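Long-range contact in NleG5-1 effector (Enterobacteria phage YYZ-2008, PDB 5VGC), which probably acts as a ubiquitin-protein ligase, a bacterial effector whose C-terminal part belongs to the RING clan and which binds calcium: residues C148-G153 and C165-K170. The protein carries 1 engineered substitution. Residues are numbered along the deposited sequence; the frame is centred on the assembly and turned at random.
Sequences CEPEDG and CMLYDK. With CA (calcium ion), chain G.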
loop_
_atom_site.group_PDB
_atom_site.type_symbol
_atom_site.label_atom_id
_atom_site.label_comp_id
_atom_site.label_asym_id
_atom_site.label_seq_id
_atom_site.Cartn_x
_atom_site.Cartn_y
_atom_site.Cartn_z
ATOM N N CYS A 148 28.538 17.322 -11.950
ATOM C CA CYS A 148 29.051 18.586 -12.479
ATOM C C CYS A 148 28.799 19.680 -11.478
ATOM O O CYS A 148 27.979 19.537 -10.605
ATOM C CB CYS A 148 28.327 18.963 -13.770
ATOM S SG CYS A 148 28.689 17.897 -15.145
ATOM N N GLU A 149 29.503 20.787 -11.618
ATOM C CA GLU A 149 29.163 21.981 -10.855
ATOM C C GLU A 149 27.951 22.608 -11.525
ATOM O O GLU A 149 28.015 22.940 -12.702
ATOM C CB GLU A 149 30.327 22.977 -10.804
ATOM C CG GLU A 149 30.043 24.161 -9.886
ATOM C CD GLU A 149 31.058 25.252 -10.007
ATOM O OE1 GLU A 149 32.236 24.928 -9.804
ATOM O OE2 GLU A 149 30.691 26.427 -10.295
ATOM N N PRO A 150 26.844 22.765 -10.784
ATOM C CA PRO A 150 25.660 23.400 -11.381
ATOM C C PRO A 150 25.816 24.908 -11.436
ATOM O O PRO A 150 26.570 25.470 -10.649
ATOM C CB PRO A 150 24.538 23.015 -10.412
ATOM C CG PRO A 150 25.228 22.897 -9.104
ATOM C CD PRO A 150 26.604 22.373 -9.379
ATOM N N GLU A 151 25.114 25.551 -12.366
ATOM C CA GLU A 151 25.027 27.013 -12.404
ATOM C C GLU A 151 24.051 27.532 -11.370
ATOM O O GLU A 151 24.378 28.418 -10.552
ATOM C CB GLU A 151 24.666 27.472 -13.798
ATOM C CG GLU A 151 25.650 27.060 -14.926
ATOM C CD GLU A 151 27.131 26.843 -14.548
ATOM O OE1 GLU A 151 27.566 25.654 -14.582
ATOM O OE2 GLU A 151 27.887 27.836 -14.219
ATOM N N ASP A 152 22.855 26.959 -11.393
ATOM C CA ASP A 152 21.859 27.147 -10.330
ATOM C C ASP A 152 21.869 25.950 -9.412
ATOM O O ASP A 152 21.561 24.838 -9.837
ATOM C CB ASP A 152 20.472 27.355 -10.939
ATOM C CG ASP A 152 20.435 28.571 -11.831
ATOM O OD1 ASP A 152 20.779 29.665 -11.322
ATOM O OD2 ASP A 152 20.076 28.444 -13.020
ATOM N N GLY A 153 22.223 26.187 -8.154
ATOM C CA GLY A 153 22.377 25.115 -7.191
ATOM C C GLY A 153 21.363 25.222 -6.072
ATOM O O GLY A 153 20.846 26.306 -5.813
ATOM N N CYS A 165 24.105 19.001 4.580
ATOM C CA CYS A 165 23.480 19.115 3.271
ATOM C C CYS A 165 24.493 19.110 2.164
ATOM O O CYS A 165 25.693 19.337 2.372
ATOM C CB CYS A 165 22.583 20.343 3.163
ATOM S SG CYS A 165 23.206 21.776 3.980
ATOM N N MET A 166 23.977 18.825 0.973
ATOM C CA MET A 166 24.793 18.811 -0.217
ATOM C C MET A 166 24.179 19.686 -1.265
ATOM O O MET A 166 22.971 19.969 -1.243
ATOM C CB MET A 166 24.981 17.388 -0.700
ATOM C CG MET A 166 25.845 16.585 0.278
ATOM S SD MET A 166 26.817 15.285 -0.490
ATOM C CE MET A 166 25.574 14.096 -0.958
ATOM N N LEU A 167 25.045 20.127 -2.163
ATOM C CA LEU A 167 24.687 21.007 -3.254
ATOM C C LEU A 167 24.244 20.152 -4.434
ATOM O O LEU A 167 25.012 19.333 -4.900
ATOM C CB LEU A 167 25.892 21.867 -3.658
ATOM C CG LEU A 167 25.656 22.828 -4.828
ATOM C CD1 LEU A 167 24.548 23.819 -4.467
ATOM C CD2 LEU A 167 26.951 23.547 -5.199
ATOM N N TYR A 168 23.017 20.360 -4.902
ATOM C CA TYR A 168 22.494 19.672 -6.084
ATOM C C TYR A 168 22.169 20.678 -7.189
ATOM O O TYR A 168 21.882 21.864 -6.922
ATOM C CB TYR A 168 21.207 18.882 -5.742
ATOM C CG TYR A 168 21.419 17.766 -4.740
ATOM C CD1 TYR A 168 21.552 18.032 -3.399
ATOM C CD2 TYR A 168 21.463 16.449 -5.139
ATOM C CE1 TYR A 168 21.755 17.031 -2.480
ATOM C CE2 TYR A 168 21.667 15.431 -4.219
ATOM C CZ TYR A 168 21.809 15.743 -2.873
ATOM O OH TYR A 168 22.025 14.773 -1.912
ATOM N N ASP A 169 22.192 20.182 -8.420
ATOM C CA ASP A 169 21.675 20.905 -9.570
ATOM C C ASP A 169 20.144 21.006 -9.453
ATOM O O ASP A 169 19.411 19.979 -9.338
ATOM C CB ASP A 169 22.067 20.205 -10.879
ATOM C CG ASP A 169 21.921 21.103 -12.103
ATOM O OD1 ASP A 169 20.807 21.580 -12.367
ATOM O OD2 ASP A 169 22.927 21.317 -12.819
ATOM N N LYS A 170 19.683 22.261 -9.505
ATOM C CA LYS A 170 18.265 22.592 -9.429
ATOM C C LYS A 170 17.407 21.697 -10.336
ATOM O O LYS A 170 16.405 21.087 -9.886
ATOM C CB LYS A 170 18.084 24.054 -9.811
ATOM C CG LYS A 170 16.673 24.604 -9.650
ATOM C CD LYS A 170 16.609 25.991 -10.242
ATOM C CE LYS A 170 15.174 26.463 -10.255
ATOM N NZ LYS A 170 15.006 27.717 -11.028
HETATM CA CA CA G . 30.391 27.909 -14.203
HETATM O O HOH W 1 23.407 23.892 -13.903
#
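G153 and D169 face each other as an antiparallel non-hydrogen-bonded pair, CA to CA 4.9 Å, where strand 152-157 begins and strand 164-169 ends in the RING-like part of the effector, and just beyond them K170 N gives a nearly straight hydrogen bond to D152 O (3.2 Å, 172° at the hydrogen). G153 CA lies against L167 CD1 at 3.7 Å, and the same CA makes a CA-H...O contact with Y168 O. With CG anti to the backbone N (chi1 179°), L167 brings that atom to 4.3 Å from P150 CG, a loose apolar touch. The other ring carbon in play, P150 CB, packs against the D169 carboxylate, 3.4 Å from OD2. That oxygen receives a hydrogen bond from a water, which in turn accepts one from E151 N. D169 stands at the N-cap of helix 170-178, its OD1 weakly bonded to M171 N. The extended K170 chain passes D152 with CD 4.2 Å from D152 CB, and its ammonium forms a salt bridge with E123. E151, whose CB points away from 165-170, binds a calcium ion through OE2 (2.5 Å), with E130 OE1 as a second ligand. One direct backbone bond and one water bridge from a backbone N to a carboxylate thus join the segments, and D169, serving helix and water with different oxygens, links the loop of a calcium ligand to the hairpin end and the helix start.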